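Local coordinates for predicted metal-dependent phosphohydrolase (Magnetospirillum magnetotacticum MS-1, PDB 3KH1), which is probably a metal-dependent phosphohydrolase of the HD-domain family, perhaps removing the phosphate from deoxynucleoside 5'-monophosphates, at residues I20-I26 against D76-I80. Numbering follows the deposited sequence.
Sequences IDKLKTI and DIVEI
Residues 21-25 form a 3-10 segment linking helix 8-19 to strand 27-28, with i to i-3 bonds from Leu23 N to Ile20 O (3.0 Å) through Ile26 N to Leu23 O (3.2 Å). It packs against a type I turn from Asp76 to Glu79 that leads into helix 79-82, with Glu79 N bonded to Asp76 O at 2.8 Å. The CA atoms come nearest at Leu23 and Ile80 (5.3 Å). Asp76 belongs to the His-Asp motif naming the HD superfamily and is by analogy a probable metal ligand, but the bound calcium lies about 12 Å from its side chain.

The interface is apolar. Ile80 (mt) packs against the 3-10 segment, its CG1 4.0 Å from Leu23 CB and its CD1 3.9 Å from Ile20 CA. Ile20 CG2 meets Ile77 CD1 at 4.1 Å, and Ile26 (mm) lays CG2 4.0 Å from Glu79 CB. Side chains of 20-25 also meet the second subunit: Ile20 and Leu23 pack on its Trp46, and Lys24, bridged to Asp21 OD1 (2.7 Å from NZ), pairs with its Glu39. Leu23 (chi1 t, chi2 p) reaches the Asp76-Glu79 turn, placing CD1 3.2 Å from Asp76 O.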
loop_
_atom_site.group_PDB
_atom_site.type_symbol
_atom_site.label_atom_id
_atom_site.label_comp_id
_atom_site.label_asym_id
_atom_site.label_seq_id
_atom_site.Cartn_x
_atom_site.Cartn_y
_atom_site.Cartn_z
ATOM N N ILE A 20 3.232 -12.253 1.104
ATOM C CA ILE A 20 2.213 -11.289 0.695
ATOM C C ILE A 20 2.610 -10.503 -0.536
ATOM O O ILE A 20 1.763 -9.767 -1.056
ATOM C CB ILE A 20 1.731 -10.400 1.884
ATOM C CG1 ILE A 20 2.818 -9.455 2.385
ATOM C CG2 ILE A 20 1.117 -11.241 3.009
ATOM C CD1 ILE A 20 2.339 -8.429 3.473
ATOM N N ASP A 21 3.840 -10.642 -1.056
ATOM C CA ASP A 21 4.115 -10.204 -2.426
ATOM C C ASP A 21 3.024 -10.634 -3.383
ATOM O O ASP A 21 2.739 -9.941 -4.388
ATOM C CB ASP A 21 5.479 -10.718 -2.952
ATOM C CG ASP A 21 5.976 -9.963 -4.226
ATOM O OD1 ASP A 21 6.418 -8.818 -4.061
ATOM O OD2 ASP A 21 6.015 -10.549 -5.356
ATOM N N LYS A 22 2.461 -11.822 -3.127
ATOM C CA LYS A 22 1.485 -12.408 -4.032
ATOM C C LYS A 22 0.213 -11.589 -4.176
ATOM O O LYS A 22 -0.525 -11.761 -5.149
ATOM C CB LYS A 22 1.156 -13.809 -3.566
ATOM C CG LYS A 22 2.332 -14.774 -3.659
ATOM C CD LYS A 22 1.921 -16.169 -3.113
ATOM C CE LYS A 22 3.030 -17.195 -3.125
ATOM N NZ LYS A 22 2.521 -18.506 -2.533
ATOM N N LEU A 23 -0.056 -10.670 -3.257
ATOM C CA LEU A 23 -1.272 -9.838 -3.384
ATOM C C LEU A 23 -1.218 -8.994 -4.650
ATOM O O LEU A 23 -2.239 -8.590 -5.212
ATOM C CB LEU A 23 -1.465 -8.979 -2.136
ATOM C CG LEU A 23 -2.788 -8.213 -2.079
ATOM C CD1 LEU A 23 -3.948 -9.223 -2.034
ATOM C CD2 LEU A 23 -2.783 -7.289 -0.911
ATOM N N LYS A 24 -0.004 -8.699 -5.090
ATOM C CA LYS A 24 0.240 -7.867 -6.270
ATOM C C LYS A 24 -0.288 -8.500 -7.553
ATOM O O LYS A 24 -0.512 -7.757 -8.512
ATOM C CB LYS A 24 1.751 -7.589 -6.390
ATOM C CG LYS A 24 2.292 -6.752 -5.197
ATOM C CD LYS A 24 3.808 -6.743 -5.124
ATOM C CE LYS A 24 4.302 -6.124 -3.825
ATOM N NZ LYS A 24 5.807 -6.218 -3.686
ATOM N N THR A 25 -0.536 -9.796 -7.538
ATOM C CA THR A 25 -0.971 -10.546 -8.692
ATOM C C THR A 25 -2.490 -10.728 -8.753
ATOM O O THR A 25 -2.990 -11.313 -9.697
ATOM C CB THR A 25 -0.297 -12.010 -8.717
ATOM O OG1 THR A 25 -0.847 -12.803 -7.674
ATOM C CG2 THR A 25 1.136 -11.960 -8.529
ATOM N N ILE A 26 -3.220 -10.246 -7.748
ATOM C CA ILE A 26 -4.691 -10.417 -7.675
ATOM C C ILE A 26 -5.335 -9.192 -8.289
ATOM O O ILE A 26 -5.160 -8.047 -7.811
ATOM C CB ILE A 26 -5.177 -10.624 -6.250
ATOM C CG1 ILE A 26 -4.457 -11.782 -5.555
ATOM C CG2 ILE A 26 -6.721 -10.832 -6.226
ATOM C CD1 ILE A 26 -4.631 -13.140 -6.238
ATOM N N ASP A 76 -7.293 -7.114 2.162
ATOM C CA ASP A 76 -7.387 -8.004 1.029
ATOM C C ASP A 76 -6.359 -9.122 0.996
ATOM O O ASP A 76 -6.319 -9.913 0.050
ATOM C CB ASP A 76 -7.346 -7.242 -0.304
ATOM C CG ASP A 76 -8.727 -6.815 -0.782
ATOM O OD1 ASP A 76 -9.740 -7.383 -0.306
ATOM O OD2 ASP A 76 -8.739 -5.963 -1.692
ATOM N N ILE A 77 -5.580 -9.289 2.041
ATOM C CA ILE A 77 -4.608 -10.396 2.051
ATOM C C ILE A 77 -5.247 -11.749 1.787
ATOM O O ILE A 77 -4.658 -12.583 1.063
ATOM C CB ILE A 77 -3.733 -10.351 3.311
ATOM C CG1 ILE A 77 -2.705 -9.173 3.170
ATOM C CG2 ILE A 77 -3.069 -11.726 3.580
ATOM C CD1 ILE A 77 -1.941 -8.846 4.459
ATOM N N VAL A 78 -6.455 -11.970 2.321
ATOM C CA VAL A 78 -7.123 -13.235 2.031
ATOM C C VAL A 78 -7.327 -13.526 0.543
ATOM O O VAL A 78 -7.414 -14.713 0.137
ATOM C CB VAL A 78 -8.498 -13.361 2.744
ATOM C CG1 VAL A 78 -8.275 -13.489 4.282
ATOM C CG2 VAL A 78 -9.475 -12.213 2.343
ATOM N N GLU A 79 -7.385 -12.484 -0.289
ATOM C CA GLU A 79 -7.573 -12.677 -1.728
ATOM C C GLU A 79 -6.399 -13.373 -2.425
ATOM O O GLU A 79 -6.551 -13.853 -3.544
ATOM C CB GLU A 79 -7.976 -11.358 -2.425
ATOM C CG GLU A 79 -9.272 -10.751 -1.806
ATOM C CD GLU A 79 -10.018 -9.783 -2.693
ATOM O OE1 GLU A 79 -9.471 -9.294 -3.675
ATOM O OE2 GLU A 79 -11.221 -9.556 -2.377
ATOM N N ILE A 80 -5.219 -13.406 -1.806
ATOM C CA ILE A 80 -4.102 -14.199 -2.335
ATOM C C ILE A 80 -4.565 -15.596 -2.670
ATOM O O ILE A 80 -4.164 -16.133 -3.702
ATOM C CB ILE A 80 -2.890 -14.202 -1.383
ATOM C CG1 ILE A 80 -2.230 -12.827 -1.341
ATOM C CG2 ILE A 80 -1.892 -15.298 -1.740
ATOM C CD1 ILE A 80 -1.328 -12.619 -0.172
#